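Local structure of peptidase M16 domain protein (Alicyclobacillus acidocaldarius subsp. acidocaldarius DSM 446, 4XEA) at residues A305-S310 with Q407-E412. The protein is a putative M16-family metallopeptidase that probably hydrolyses peptide bonds with the help of a bound metal ion. Sequence-based numbering, arbitrary orientation.
Sequences ANYQLS and QEHLRE
On the helix-packed side of the five-stranded mixed sheet formed by the C-terminal part of the chain, Y307 of the edge strand 304-309 meets H409, the last residue of helix 399-409. The rings form an offset edge-to-face pair, with the tyrosine edge turned to the imidazole face, centroids 6.0 Å apart and planes at 79°. Contact is slight and confined to one approach, Y307 CE1 to H409 NE2 at 4.0 Å, where NE2 lies near the plane of the phenol ring. H409 holds CG anti to its N (chi1 -179°), which sends the imidazole out from the helix end over the sheet; there NE2 is hydrogen-bonded to T316 OG1 on the neighbouring strand 314-321, which helps to set the ring's rotation. The phenol is held at its far end, where OH bonds to E259 and Q271. Behind H409 the chain leaves the helix through an inverse gamma turn centred on L410, and R411 folds back so that NH1 donates to E408 O at 2.7 Å, the carbonyl oxygen lying in the guanidinium plane. The pair thus brings an edge strand against the helix end just before strand 415-422, within the helices-on-sheet, alpha+beta layering characteristic of M16 peptidase domains.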
loop_
_atom_site.group_PDB
_atom_site.type_symbol
_atom_site.label_atom_id
_atom_site.label_comp_id
_atom_site.label_asym_id
_atom_site.label_seq_id
_atom_site.Cartn_x
_atom_site.Cartn_y
_atom_site.Cartn_z
ATOM N N ALA A 305 -14.894 4.546 -5.419
ATOM C CA ALA A 305 -16.165 4.709 -4.735
ATOM C C ALA A 305 -15.974 4.039 -3.376
ATOM O O ALA A 305 -15.519 2.879 -3.306
ATOM C CB ALA A 305 -17.263 4.052 -5.484
ATOM N N ASN A 306 -16.283 4.777 -2.314
ATOM C CA ASN A 306 -16.067 4.330 -0.944
ATOM C C ASN A 306 -17.276 4.662 -0.077
ATOM O O ASN A 306 -18.011 5.624 -0.343
ATOM C CB ASN A 306 -14.827 5.012 -0.345
ATOM C CG ASN A 306 -13.505 4.589 -1.062
ATOM O OD1 ASN A 306 -12.928 5.361 -1.826
ATOM N ND2 ASN A 306 -13.082 3.349 -0.854
ATOM N N TYR A 307 -17.441 3.890 0.996
ATOM C CA TYR A 307 -18.568 4.105 1.913
ATOM C C TYR A 307 -18.045 4.170 3.317
ATOM O O TYR A 307 -17.183 3.356 3.698
ATOM C CB TYR A 307 -19.486 2.903 1.805
ATOM C CG TYR A 307 -20.746 3.015 2.619
ATOM C CD1 TYR A 307 -21.691 3.967 2.331
ATOM C CD2 TYR A 307 -21.026 2.108 3.661
ATOM C CE1 TYR A 307 -22.856 4.088 3.090
ATOM C CE2 TYR A 307 -22.217 2.196 4.398
ATOM C CZ TYR A 307 -23.118 3.170 4.118
ATOM O OH TYR A 307 -24.286 3.280 4.845
ATOM N N GLN A 308 -18.598 5.065 4.119
ATOM C CA GLN A 308 -18.179 5.205 5.504
ATOM C C GLN A 308 -19.420 5.184 6.388
ATOM O O GLN A 308 -20.304 5.987 6.179
ATOM C CB GLN A 308 -17.425 6.525 5.673
ATOM C CG GLN A 308 -16.898 6.753 7.082
ATOM C CD GLN A 308 -15.505 6.167 7.299
ATOM O OE1 GLN A 308 -14.581 6.428 6.527
ATOM N NE2 GLN A 308 -15.354 5.373 8.361
ATOM N N LEU A 309 -19.472 4.284 7.380
ATOM C CA LEU A 309 -20.643 4.146 8.251
ATOM C C LEU A 309 -20.181 3.997 9.697
ATOM O O LEU A 309 -19.257 3.207 10.004
ATOM C CB LEU A 309 -21.491 2.930 7.846
ATOM C CG LEU A 309 -22.859 2.735 8.549
ATOM C CD1 LEU A 309 -23.771 3.962 8.460
ATOM C CD2 LEU A 309 -23.488 1.481 7.963
ATOM N N SER A 310 -20.832 4.764 10.556
ATOM C CA SER A 310 -20.504 4.836 11.972
ATOM C C SER A 310 -21.853 4.847 12.727
ATOM O O SER A 310 -22.918 4.825 12.106
ATOM C CB SER A 310 -19.746 6.154 12.184
ATOM O OG SER A 310 -19.196 6.265 13.446
ATOM N N GLN A 407 -32.314 2.550 -3.526
ATOM C CA GLN A 407 -33.470 3.465 -3.486
ATOM C C GLN A 407 -33.513 4.357 -2.239
ATOM O O GLN A 407 -33.905 5.529 -2.314
ATOM C CB GLN A 407 -34.768 2.647 -3.606
ATOM C CG GLN A 407 -34.925 1.931 -4.954
ATOM C CD GLN A 407 -35.224 2.871 -6.103
ATOM O OE1 GLN A 407 -35.774 3.956 -5.901
ATOM N NE2 GLN A 407 -34.886 2.452 -7.322
ATOM N N GLU A 408 -33.104 3.784 -1.109
ATOM C CA GLU A 408 -32.999 4.445 0.193
ATOM C C GLU A 408 -31.939 5.549 0.230
ATOM O O GLU A 408 -32.078 6.571 0.911
ATOM C CB GLU A 408 -32.494 3.423 1.238
ATOM C CG GLU A 408 -33.497 2.823 2.087
ATOM C CD GLU A 408 -32.949 1.674 2.961
ATOM O OE1 GLU A 408 -31.759 1.232 2.852
ATOM O OE2 GLU A 408 -33.757 1.206 3.778
ATOM N N HIS A 409 -30.811 5.264 -0.380
ATOM C CA HIS A 409 -29.634 6.016 -0.125
ATOM C C HIS A 409 -29.033 6.770 -1.321
ATOM O O HIS A 409 -28.555 7.881 -1.148
ATOM C CB HIS A 409 -28.565 5.090 0.439
ATOM C CG HIS A 409 -27.288 5.803 0.752
ATOM N ND1 HIS A 409 -27.237 6.879 1.592
ATOM C CD2 HIS A 409 -26.020 5.601 0.323
ATOM C CE1 HIS A 409 -25.991 7.314 1.678
ATOM N NE2 HIS A 409 -25.229 6.551 0.923
ATOM N N LEU A 410 -28.954 6.152 -2.494
ATOM C CA LEU A 410 -28.339 6.840 -3.616
ATOM C C LEU A 410 -29.416 7.624 -4.377
ATOM O O LEU A 410 -29.865 7.190 -5.444
ATOM C CB LEU A 410 -27.563 5.860 -4.514
ATOM C CG LEU A 410 -26.408 5.123 -3.787
ATOM C CD1 LEU A 410 -25.707 4.175 -4.706
ATOM C CD2 LEU A 410 -25.409 6.076 -3.142
ATOM N N ARG A 411 -29.777 8.792 -3.831
ATOM C CA ARG A 411 -30.862 9.615 -4.324
ATOM C C ARG A 411 -30.336 10.958 -4.825
ATOM O O ARG A 411 -29.143 11.195 -4.807
ATOM C CB ARG A 411 -31.926 9.821 -3.224
ATOM C CG ARG A 411 -32.385 8.528 -2.485
ATOM C CD ARG A 411 -33.708 8.727 -1.700
ATOM N NE ARG A 411 -33.708 10.009 -0.992
ATOM C CZ ARG A 411 -33.115 10.222 0.181
ATOM N NH1 ARG A 411 -32.506 9.232 0.817
ATOM N NH2 ARG A 411 -33.128 11.426 0.739
ATOM N N GLU A 412 -31.231 11.838 -5.283
ATOM C CA GLU A 412 -30.816 13.172 -5.708
ATOM C C GLU A 412 -30.861 14.205 -4.592
ATOM O O GLU A 412 -30.032 15.110 -4.534
ATOM C CB GLU A 412 -31.690 13.630 -6.879
ATOM C CG GLU A 412 -31.370 12.793 -8.104
ATOM C CD GLU A 412 -31.666 13.517 -9.378
ATOM O OE1 GLU A 412 -32.864 13.601 -9.706
ATOM O OE2 GLU A 412 -30.688 13.992 -10.018
#